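Local coordinates for type-2 restriction enzyme AgeI (Thalassobius gelatinovorus, PDB 5DWA), which recognises the double-stranded DNA sequence 5'-ACCGGT-3' and cleaves it after the first A, leaving fragments with terminal 5'-phosphates, at residues I74-K79 and D83-W88; Q26-Y31 and H68-R73; M130-R135 and S182-G187. All coordinates share one frame; numbering follows the deposited sequence. Where two conformers were deposited one is given.

How the interactions relate
Two neighbouring contacts and one remote one divide the work of this PD-(D/E)XK nuclease. Along the chain they come in series: interaction 2 closes before interaction 1 opens, and interaction 3 follows both. Interactions 1 and 2 share helix 63-78, their centres lie about 12 Å apart, and Trp88 of the first packs on Tyr72 of the second, so that one helical cluster, made with helices 22-36 and 84-109, reaches both DNA strands. Interaction 3 lies about 35 and 38 Å from them between centres. It joins the loop after helix 123-130 to helix 178-187 within the BsaWI-family region, and its nearest atom is about 11 Å from the nucleic acid.

Interaction 1: I74-K79 and D83-W88; sequences IYIREK and DPSQSW. With nucleotides of chain D.
Tyr75 meets Trp88 with its ring and Ser87 with its hydroxyl, tying two successive helices together. Its CB packs on CE3 and CZ3 of Trp88; a chi1 of -171° then puts CG anti to the backbone N and turns the ring along the second helix. CG comes 3.7 Å from Trp88 CE3, and CD2 touches Trp88 CE3 and Trp88 CB; the two rings meet obliquely, planes at 55°. CE2 reaches the backbone N of Trp88, while Pro84 O lies at the ring edge. At the tip, Tyr75 OH donates to Ser87 OG over 2.6 Å, and Ser87 OG also bonds a DNA phosphate. Lys79 NZ, held by Val36 O, adds a weak bond to the same phenol oxygen. Alongside, Ile76 CD1 presses to 3.4 Å from Pro84 O.

Asp83 N-caps the second helix through OD2 and Gln86 N. Gln86 contacts the minor-groove edge of the guanines: its OE1 accepts from N2 of DG7 of chain D at 2.9 Å, and its carbonyl O receives N2 of DG8 of chain D. A short loop joins helices 63-78 and 84-109, whose segment axes run at 133°, with Ile47 of helix 43-57 packing against Tyr75 and Trp88.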
# COMPACT_ATOMS: atom_id res chain seq x y z
N ILE A 74 -22.86 -0.92 2.32
CA ILE A 74 -23.70 -0.20 3.25
C ILE A 74 -22.90 0.93 3.90
O ILE A 74 -23.39 2.05 4.04
CB ILE A 74 -24.29 -1.13 4.33
CG1 ILE A 74 -25.30 -2.09 3.68
CG2 ILE A 74 -24.97 -0.33 5.41
CD1 ILE A 74 -25.90 -3.11 4.63
N TYR A 75 -21.67 0.64 4.31
CA TYR A 75 -20.82 1.65 4.92
C TYR A 75 -20.60 2.83 3.98
O TYR A 75 -20.77 3.99 4.36
CB TYR A 75 -19.48 1.02 5.34
CG TYR A 75 -18.62 1.93 6.18
CD1 TYR A 75 -18.68 1.87 7.57
CD2 TYR A 75 -17.73 2.83 5.59
CE1 TYR A 75 -17.90 2.70 8.35
CE2 TYR A 75 -16.93 3.66 6.37
CZ TYR A 75 -17.02 3.58 7.75
OH TYR A 75 -16.26 4.39 8.57
N ILE A 76 -20.23 2.53 2.74
CA ILE A 76 -20.02 3.57 1.73
C ILE A 76 -21.27 4.43 1.50
O ILE A 76 -21.17 5.65 1.32
CB ILE A 76 -19.55 2.94 0.39
CG1 ILE A 76 -18.17 2.32 0.55
CG2 ILE A 76 -19.56 3.97 -0.74
CD1 ILE A 76 -17.11 3.28 1.01
N ARG A 77 -22.45 3.81 1.53
CA ARG A 77 -23.70 4.54 1.33
C ARG A 77 -24.06 5.41 2.52
O ARG A 77 -24.53 6.54 2.37
CB ARG A 77 -24.85 3.56 1.07
CG ARG A 77 -26.20 4.26 0.86
CD ARG A 77 -27.36 3.28 0.72
NE ARG A 77 -27.76 2.70 2.00
CZ ARG A 77 -27.87 1.40 2.21
NH1 ARG A 77 -27.61 0.54 1.23
NH2 ARG A 77 -28.25 0.94 3.40
N GLU A 78 -23.82 4.88 3.72
CA GLU A 78 -24.35 5.49 4.93
C GLU A 78 -23.43 6.45 5.67
O GLU A 78 -23.89 7.28 6.44
CB GLU A 78 -24.80 4.39 5.88
CG GLU A 78 -25.92 3.53 5.33
CD GLU A 78 -27.25 4.26 5.32
OE1 GLU A 78 -27.40 5.23 6.09
OE2 GLU A 78 -28.13 3.87 4.53
N LYS A 79 -22.12 6.34 5.46
CA LYS A 79 -21.18 7.14 6.24
C LYS A 79 -21.37 8.65 5.99
O LYS A 79 -21.35 9.11 4.86
CB LYS A 79 -19.74 6.73 5.93
CG LYS A 79 -18.72 7.30 6.89
CD LYS A 79 -18.85 6.67 8.27
CE LYS A 79 -17.80 7.17 9.25
NZ LYS A 79 -17.78 6.31 10.48
N ASP A 83 -15.14 11.27 4.02
CA ASP A 83 -15.12 10.53 2.75
C ASP A 83 -15.35 9.05 3.00
O ASP A 83 -14.56 8.42 3.69
CB ASP A 83 -13.79 10.72 2.02
CG ASP A 83 -13.79 10.01 0.69
OD1 ASP A 83 -14.51 10.46 -0.22
OD2 ASP A 83 -13.09 8.99 0.56
N PRO A 84 -16.42 8.49 2.44
CA PRO A 84 -16.76 7.09 2.77
C PRO A 84 -15.66 6.09 2.37
O PRO A 84 -15.33 5.21 3.17
CB PRO A 84 -18.04 6.85 1.97
CG PRO A 84 -18.68 8.23 1.84
CD PRO A 84 -17.51 9.18 1.72
N SER A 85 -15.10 6.22 1.18
CA SER A 85 -14.09 5.26 0.74
C SER A 85 -12.82 5.31 1.58
O SER A 85 -12.26 4.28 1.95
CB SER A 85 -13.73 5.47 -0.73
OG SER A 85 -14.77 5.02 -1.58
N GLN A 86 -12.34 6.51 1.87
CA GLN A 86 -11.11 6.62 2.66
C GLN A 86 -11.34 6.29 4.13
O GLN A 86 -10.46 5.76 4.81
CB GLN A 86 -10.48 8.00 2.48
CG GLN A 86 -9.96 8.27 1.05
CD GLN A 86 -8.64 7.56 0.77
OE1 GLN A 86 -8.61 6.34 0.60
NE2 GLN A 86 -7.55 8.32 0.73
N SER A 87 -12.54 6.60 4.63
CA SER A 87 -12.93 6.18 5.96
C SER A 87 -12.94 4.65 6.05
O SER A 87 -12.42 4.08 7.01
CB SER A 87 -14.31 6.74 6.31
OG SER A 87 -14.73 6.30 7.59
N TRP A 88 -13.51 4.01 5.05
CA TRP A 88 -13.51 2.56 4.97
C TRP A 88 -12.09 1.98 5.00
O TRP A 88 -11.84 1.00 5.70
CB TRP A 88 -14.24 2.10 3.70
CG TRP A 88 -14.17 0.63 3.46
CD1 TRP A 88 -13.37 -0.02 2.55
CD2 TRP A 88 -14.92 -0.39 4.13
NE1 TRP A 88 -13.58 -1.38 2.62
CE2 TRP A 88 -14.53 -1.63 3.58
CE3 TRP A 88 -15.88 -0.38 5.15
CZ2 TRP A 88 -15.06 -2.85 4.01
CZ3 TRP A 88 -16.42 -1.60 5.58
CH2 TRP A 88 -16.01 -2.81 5.00
P DG D 8 -5.96 13.67 0.41
OP1 DG D 8 -6.36 14.39 -0.83
OP2 DG D 8 -4.84 14.19 1.22
O5' DG D 8 -7.27 13.52 1.30
C5' DG D 8 -8.42 12.97 0.69
C4' DG D 8 -9.18 12.12 1.68
O4' DG D 8 -8.41 10.95 2.04
C3' DG D 8 -9.54 12.81 2.98
O3' DG D 8 -10.83 12.39 3.33
C2' DG D 8 -8.46 12.32 3.96
C1' DG D 8 -8.18 10.91 3.45
N9 DG D 8 -6.82 10.42 3.62
C8 DG D 8 -5.65 11.10 3.37
N7 DG D 8 -4.58 10.37 3.55
C5 DG D 8 -5.07 9.13 3.93
C6 DG D 8 -4.38 7.93 4.25
O6 DG D 8 -3.16 7.73 4.25
N1 DG D 8 -5.26 6.90 4.59
C2 DG D 8 -6.63 7.00 4.60
N2 DG D 8 -7.32 5.89 4.94
N3 DG D 8 -7.28 8.12 4.29
C4 DG D 8 -6.45 9.14 3.97
P DT D 9 -11.55 12.93 4.67
OP1 DT D 9 -12.98 12.97 4.36
OP2 DT D 9 -10.85 14.14 5.16
O5' DT D 9 -11.25 11.76 5.72
C5' DT D 9 -11.66 10.44 5.42
C4' DT D 9 -11.02 9.46 6.37
O4' DT D 9 -9.58 9.52 6.24
C3' DT D 9 -11.33 9.72 7.84
O3' DT D 9 -12.07 8.61 8.35
C2' DT D 9 -9.94 9.87 8.51
C1' DT D 9 -9.02 9.22 7.48
N1 DT D 9 -7.62 9.71 7.45
C2 DT D 9 -6.60 8.82 7.66
O2 DT D 9 -6.78 7.67 7.98
N3 DT D 9 -5.34 9.35 7.52
C4 DT D 9 -5.02 10.64 7.16
O4 DT D 9 -3.86 11.01 7.05
C5 DT D 9 -6.14 11.52 6.93
C7 DT D 9 -5.90 12.95 6.54
C6 DT D 9 -7.37 11.01 7.07
P DG D 7 -1.18 10.81 -3.37
OP1 DG D 7 -1.32 11.80 -4.45
OP2 DG D 7 0.04 10.79 -2.54
O5' DG D 7 -2.39 10.99 -2.35
C5' DG D 7 -3.70 10.99 -2.83
C4' DG D 7 -4.68 10.88 -1.68
O4' DG D 7 -4.64 9.55 -1.13
C3' DG D 7 -4.40 11.81 -0.51
O3' DG D 7 -5.63 12.15 0.07
C2' DG D 7 -3.58 10.93 0.43
C1' DG D 7 -4.24 9.58 0.24
N9 DG D 7 -3.36 8.45 0.40
C8 DG D 7 -1.99 8.46 0.44
N7 DG D 7 -1.47 7.26 0.49
C5 DG D 7 -2.57 6.42 0.45
C6 DG D 7 -2.65 5.00 0.47
O6 DG D 7 -1.73 4.19 0.52
N1 DG D 7 -3.97 4.55 0.40
C2 DG D 7 -5.07 5.36 0.34
N2 DG D 7 -6.26 4.73 0.28
N3 DG D 7 -5.02 6.68 0.32
C4 DG D 7 -3.74 7.14 0.37

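Interaction 2: Q26-Y31 and H68-R73; sequences QQISDY and HHVLYR. With nucleotides of chain C.
Tyr72 OH donates a 2.6 Å hydrogen bond to OP1 of DG8 of chain C. The phosphate oxygen lies at the edge of the phenol ring, close to its plane, and CE2 of Tyr72 approaches the same OP1 to 3.3 Å. Because CG is anti to the backbone N (chi1 174°), the ring is carried off helix 63-78 toward the DNA backbone, where the phenol oxygen also packs against C4' of DG7 of chain C at 3.7 Å. On the protein side of this site, the ring of Trp88 meets that of Tyr72 obliquely. A phenylalanine here would probably leave OP1 of DG8 of chain C without its phenol donor.

The face of the helix turned to residues 26-31 is apolar. This is packing among helices 22-36, 43-57 and 63-78, and it illustrates a division of labour along one helix: one side grips a phosphate while another is buried in protein. Within residues 26-31, Ile28 carries the contact, through its CG2 branch. That methyl comes 4.1 Å from Val70 CG1, the two side chains crossing at about a right angle, and 4.3 Å from Leu71 CD2. The contact is light, burying 83 Å² in all, and its three residues are buried. A wider pi-type turn at residues 68-71 interrupts the regular winding just where Val70 and Leu71 face Ile28. Tyr25 and Phe32 of helix 22-36 extend the packing, on Val70 and Leu71 respectively. Ala54 of helix 43-57 and Cys58 pack on Ile28, Phe51 touches Leu71, and Leu17 lies against Val70.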
# COMPACT_ATOMS: atom_id res chain seq x y z
N GLN A 26 -31.84 -7.54 5.37
CA GLN A 26 -32.43 -6.45 6.15
C GLN A 26 -32.06 -6.53 7.63
O GLN A 26 -31.85 -5.51 8.27
CB GLN A 26 -33.96 -6.43 5.99
CG GLN A 26 -34.61 -5.14 6.49
CD GLN A 26 -34.19 -3.93 5.68
OE1 GLN A 26 -34.36 -3.90 4.46
NE2 GLN A 26 -33.63 -2.93 6.35
N GLN A 27 -31.99 -7.74 8.16
CA GLN A 27 -31.59 -7.94 9.55
C GLN A 27 -30.17 -7.41 9.77
O GLN A 27 -29.90 -6.72 10.75
CB GLN A 27 -31.65 -9.41 9.95
CG GLN A 27 -33.04 -10.01 10.02
CD GLN A 27 -33.01 -11.50 10.27
OE1 GLN A 27 -33.65 -12.28 9.56
NE2 GLN A 27 -32.25 -11.92 11.28
N ILE A 28 -29.28 -7.76 8.85
CA ILE A 28 -27.90 -7.31 8.94
C ILE A 28 -27.85 -5.79 8.81
O ILE A 28 -27.17 -5.11 9.58
CB ILE A 28 -27.03 -7.96 7.85
CG1 ILE A 28 -26.94 -9.47 8.08
CG2 ILE A 28 -25.63 -7.34 7.83
CD1 ILE A 28 -26.42 -10.26 6.88
N SER A 29 -28.60 -5.26 7.85
CA SER A 29 -28.64 -3.82 7.64
C SER A 29 -29.17 -3.09 8.87
O SER A 29 -28.62 -2.07 9.28
CB SER A 29 -29.50 -3.49 6.41
OG SER A 29 -29.44 -2.11 6.12
N ASP A 30 -30.24 -3.63 9.47
CA ASP A 30 -30.85 -3.01 10.64
C ASP A 30 -29.91 -2.95 11.85
O ASP A 30 -30.01 -2.04 12.67
CB ASP A 30 -32.12 -3.77 11.05
CG ASP A 30 -33.27 -3.54 10.07
OD1 ASP A 30 -33.17 -2.63 9.22
OD2 ASP A 30 -34.28 -4.28 10.17
N TYR A 31 -29.01 -3.92 11.95
CA TYR A 31 -28.02 -3.92 13.03
C TYR A 31 -26.89 -2.94 12.73
O TYR A 31 -26.46 -2.18 13.59
CB TYR A 31 -27.47 -5.32 13.24
CG TYR A 31 -26.37 -5.39 14.28
CD1 TYR A 31 -26.64 -5.14 15.62
CD2 TYR A 31 -25.07 -5.72 13.93
CE1 TYR A 31 -25.65 -5.20 16.58
CE2 TYR A 31 -24.07 -5.79 14.89
CZ TYR A 31 -24.36 -5.53 16.21
OH TYR A 31 -23.37 -5.59 17.16
N HIS A 68 -17.59 -7.73 1.60
CA HIS A 68 -17.36 -6.90 0.43
C HIS A 68 -18.63 -6.39 -0.23
O HIS A 68 -18.67 -5.25 -0.66
CB HIS A 68 -16.53 -7.69 -0.60
CG HIS A 68 -16.21 -6.92 -1.84
ND1 HIS A 68 -15.57 -5.70 -1.82
CD2 HIS A 68 -16.46 -7.19 -3.14
CE1 HIS A 68 -15.43 -5.26 -3.06
NE2 HIS A 68 -15.97 -6.15 -3.88
N HIS A 69 -19.65 -7.24 -0.33
CA HIS A 69 -20.87 -6.86 -1.04
C HIS A 69 -21.94 -6.29 -0.11
O HIS A 69 -22.86 -5.64 -0.59
CB HIS A 69 -21.47 -8.05 -1.82
CG HIS A 69 -20.66 -8.48 -3.00
ND1 HIS A 69 -20.09 -7.59 -3.88
CD2 HIS A 69 -20.35 -9.71 -3.46
CE1 HIS A 69 -19.45 -8.25 -4.82
NE2 HIS A 69 -19.59 -9.54 -4.60
N VAL A 70 -21.82 -6.53 1.19
CA VAL A 70 -22.83 -6.03 2.13
C VAL A 70 -22.28 -4.92 3.02
O VAL A 70 -22.67 -3.77 2.88
CB VAL A 70 -23.40 -7.16 3.02
CG1 VAL A 70 -24.46 -6.61 3.99
CG2 VAL A 70 -23.98 -8.26 2.15
N LEU A 71 -21.35 -5.26 3.92
CA LEU A 71 -20.84 -4.27 4.88
C LEU A 71 -20.14 -3.09 4.20
O LEU A 71 -20.43 -1.94 4.50
CB LEU A 71 -19.88 -4.94 5.88
CG LEU A 71 -20.48 -6.04 6.77
CD1 LEU A 71 -19.46 -6.52 7.82
CD2 LEU A 71 -21.77 -5.58 7.45
N TYR A 72 -19.24 -3.38 3.26
CA TYR A 72 -18.57 -2.33 2.48
C TYR A 72 -19.55 -1.39 1.82
O TYR A 72 -19.43 -0.17 1.92
CB TYR A 72 -17.71 -2.99 1.42
CG TYR A 72 -17.03 -2.11 0.40
CD1 TYR A 72 -16.25 -1.02 0.78
CD2 TYR A 72 -17.08 -2.44 -0.94
CE1 TYR A 72 -15.58 -0.26 -0.17
CE2 TYR A 72 -16.43 -1.69 -1.89
CZ TYR A 72 -15.68 -0.62 -1.51
OH TYR A 72 -15.02 0.10 -2.48
N ARG A 73 -20.53 -1.97 1.13
CA ARG A 73 -21.48 -1.19 0.36
C ARG A 73 -22.37 -0.33 1.24
O ARG A 73 -22.60 0.84 0.95
CB ARG A 73 -22.35 -2.11 -0.50
CG ARG A 73 -21.58 -2.79 -1.60
CD ARG A 73 -20.97 -1.79 -2.57
NE ARG A 73 -20.12 -2.47 -3.54
CZ ARG A 73 -19.44 -1.87 -4.50
NH1 ARG A 73 -19.50 -0.55 -4.64
NH2 ARG A 73 -18.69 -2.58 -5.32
P DG C 8 -13.48 -1.62 -5.47
OP1 DG C 8 -14.67 -1.34 -4.63
OP2 DG C 8 -13.22 -3.00 -5.93
O5' DG C 8 -13.57 -0.64 -6.72
C5' DG C 8 -13.74 0.75 -6.47
C4' DG C 8 -12.96 1.58 -7.47
O4' DG C 8 -11.53 1.42 -7.24
C3' DG C 8 -13.20 1.23 -8.92
O3' DG C 8 -13.24 2.45 -9.64
C2' DG C 8 -11.99 0.34 -9.29
C1' DG C 8 -10.89 0.92 -8.42
N9 DG C 8 -9.89 -0.03 -7.97
C8 DG C 8 -10.11 -1.29 -7.46
N7 DG C 8 -9.01 -1.89 -7.05
C5 DG C 8 -8.02 -0.94 -7.27
C6 DG C 8 -6.63 -1.01 -7.03
O6 DG C 8 -6.00 -1.93 -6.53
N1 DG C 8 -5.98 0.16 -7.41
C2 DG C 8 -6.59 1.27 -7.95
N2 DG C 8 -5.80 2.32 -8.25
N3 DG C 8 -7.89 1.34 -8.18
C4 DG C 8 -8.54 0.20 -7.83
P DG C 7 -10.80 -3.28 0.38
OP1 DG C 7 -12.14 -3.40 0.98
OP2 DG C 7 -10.00 -4.48 0.11
O5' DG C 7 -10.97 -2.54 -1.03
C5' DG C 7 -11.58 -1.27 -1.11
C4' DG C 7 -11.41 -0.72 -2.52
O4' DG C 7 -10.05 -0.27 -2.70
C3' DG C 7 -11.65 -1.74 -3.62
O3' DG C 7 -12.17 -1.07 -4.73
C2' DG C 7 -10.23 -2.26 -3.91
C1' DG C 7 -9.42 -0.99 -3.75
N9 DG C 7 -8.05 -1.21 -3.32
C8 DG C 7 -7.49 -2.39 -2.88
N7 DG C 7 -6.25 -2.24 -2.48
C5 DG C 7 -6.00 -0.89 -2.63
C6 DG C 7 -4.84 -0.13 -2.35
O6 DG C 7 -3.76 -0.53 -1.89
N1 DG C 7 -5.01 1.21 -2.65
C2 DG C 7 -6.16 1.76 -3.15
N2 DG C 7 -6.14 3.08 -3.36
N3 DG C 7 -7.25 1.07 -3.42
C4 DG C 7 -7.11 -0.24 -3.13

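Interaction 3: M130-R135 and S182-G187; sequences MGVADR and SRIMMG
The loop 130-135 leaves helix 123-130 through a Schellman motif at Gly131, with positive phi (83°), then folds into a type II beta turn from Val132 to Arg135 that brings both its end residues up to helix 178-187. Between the two backbones the closest pair of CA atoms, Val132 and Met185, stands 7.0 Å apart, so the joining is left to side chains. Ile184 carries the helix side of the contact. Its CG2 branch, anti to the backbone N, is met by two partners: Val132 CG1 at 3.7 Å and Arg135 CD at 3.6 Å. Its other branch ends in CD1, which lies 4.2 Å from Arg135 CB. Ile184 therefore rests against the aliphatic part of the arginine, and the two side chains pass each other obliquely, as do Ile184 and Val132.

Arg135 is extended from CG to NE (chi2 179°, chi3 -170°), which lets its methylenes run past the isoleucine while its guanidinium carries on to Glu188, just beyond the helix segment, in a salt bridge through NH1. Leu127 of helix 123-130 packs against Val132, and Ser138 OG lies in hydrogen-bonding contact with the carbonyls of Val132 and Arg135, which must share its one proton. Met185, on the same helix as Ile184, turns to His166 of strand 159-168 and Ser192 of strand 191-196, which places the helix against the sheet.

No hydrogen bond links the two segments directly; the contact depends on apolar fit, with Arg135, the charged residue among the three that touch, lending its methylenes to the isoleucine and its charge to a glutamate nearby.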
# COMPACT_ATOMS: atom_id res chain seq x y z
N MET A 130 7.99 -10.91 21.68
CA MET A 130 8.21 -11.81 20.55
C MET A 130 9.68 -12.04 20.25
O MET A 130 10.05 -13.04 19.63
CB MET A 130 7.55 -11.26 19.28
CG MET A 130 6.07 -11.51 19.18
SD MET A 130 5.47 -10.93 17.59
CE MET A 130 3.71 -10.97 17.88
N GLY A 131 10.51 -11.09 20.66
CA GLY A 131 11.93 -11.14 20.38
C GLY A 131 12.27 -10.61 19.00
O GLY A 131 13.28 -10.98 18.43
N VAL A 132 11.41 -9.74 18.46
CA VAL A 132 11.63 -9.19 17.12
C VAL A 132 11.63 -7.67 17.06
O VAL A 132 11.63 -7.08 15.98
CB VAL A 132 10.56 -9.71 16.09
CG1 VAL A 132 10.65 -11.22 15.93
CG2 VAL A 132 9.15 -9.27 16.48
N ALA A 133 11.66 -7.01 18.21
CA ALA A 133 11.64 -5.55 18.24
C ALA A 133 12.87 -4.97 17.57
O ALA A 133 13.96 -5.51 17.71
CB ALA A 133 11.54 -5.05 19.67
N ASP A 134 12.68 -3.86 16.85
CA ASP A 134 13.75 -3.12 16.17
C ASP A 134 14.43 -3.87 15.03
O ASP A 134 15.53 -3.50 14.62
CB ASP A 134 14.80 -2.67 17.19
CG ASP A 134 14.20 -1.82 18.27
OD1 ASP A 134 13.73 -0.71 17.93
OD2 ASP A 134 14.19 -2.25 19.43
N ARG A 135 13.79 -4.90 14.51
CA ARG A 135 14.27 -5.52 13.28
C ARG A 135 13.55 -4.90 12.10
O ARG A 135 12.37 -4.57 12.19
CB ARG A 135 14.05 -7.03 13.32
CG ARG A 135 14.80 -7.69 14.45
CD ARG A 135 14.55 -9.18 14.48
NE ARG A 135 15.07 -9.79 15.69
CZ ARG A 135 15.63 -11.00 15.74
NH1 ARG A 135 15.74 -11.72 14.63
NH2 ARG A 135 16.08 -11.48 16.89
N SER A 182 7.17 -11.69 8.48
CA SER A 182 6.81 -13.08 8.65
C SER A 182 8.04 -13.98 8.67
O SER A 182 8.14 -14.89 9.49
CB SER A 182 5.85 -13.52 7.54
OG SER A 182 5.41 -14.85 7.76
N ARG A 183 8.97 -13.73 7.75
CA ARG A 183 10.19 -14.51 7.71
C ARG A 183 10.99 -14.35 9.00
O ARG A 183 11.56 -15.31 9.51
CB ARG A 183 11.04 -14.11 6.51
CG ARG A 183 10.48 -14.55 5.19
CD ARG A 183 11.38 -14.12 4.05
NE ARG A 183 10.83 -14.47 2.75
CZ ARG A 183 11.34 -14.08 1.59
NH1 ARG A 183 12.44 -13.33 1.58
NH2 ARG A 183 10.77 -14.44 0.46
N ILE A 184 11.02 -13.13 9.52
CA ILE A 184 11.72 -12.86 10.77
C ILE A 184 11.08 -13.63 11.92
O ILE A 184 11.76 -14.28 12.71
CB ILE A 184 11.75 -11.35 11.07
CG1 ILE A 184 12.70 -10.64 10.11
CG2 ILE A 184 12.16 -11.08 12.51
CD1 ILE A 184 12.51 -9.13 10.03
N MET A 185 9.75 -13.56 12.00
CA MET A 185 9.03 -14.30 13.03
C MET A 185 9.27 -15.81 12.97
O MET A 185 9.54 -16.44 13.99
CB MET A 185 7.53 -14.02 12.92
CG MET A 185 7.17 -12.59 13.24
SD MET A 185 5.47 -12.17 12.81
CE MET A 185 4.59 -13.32 13.87
N MET A 186 9.17 -16.39 11.78
CA MET A 186 9.34 -17.83 11.63
C MET A 186 10.78 -18.22 11.97
O MET A 186 11.02 -19.28 12.55
CB MET A 186 8.97 -18.27 10.20
CG MET A 186 7.51 -17.98 9.84
SD MET A 186 7.07 -18.39 8.14
CE MET A 186 7.04 -20.17 8.23
N GLY A 187 11.72 -17.34 11.64
CA GLY A 187 13.12 -17.55 11.98
C GLY A 187 13.36 -17.58 13.48
O GLY A 187 14.31 -18.21 13.95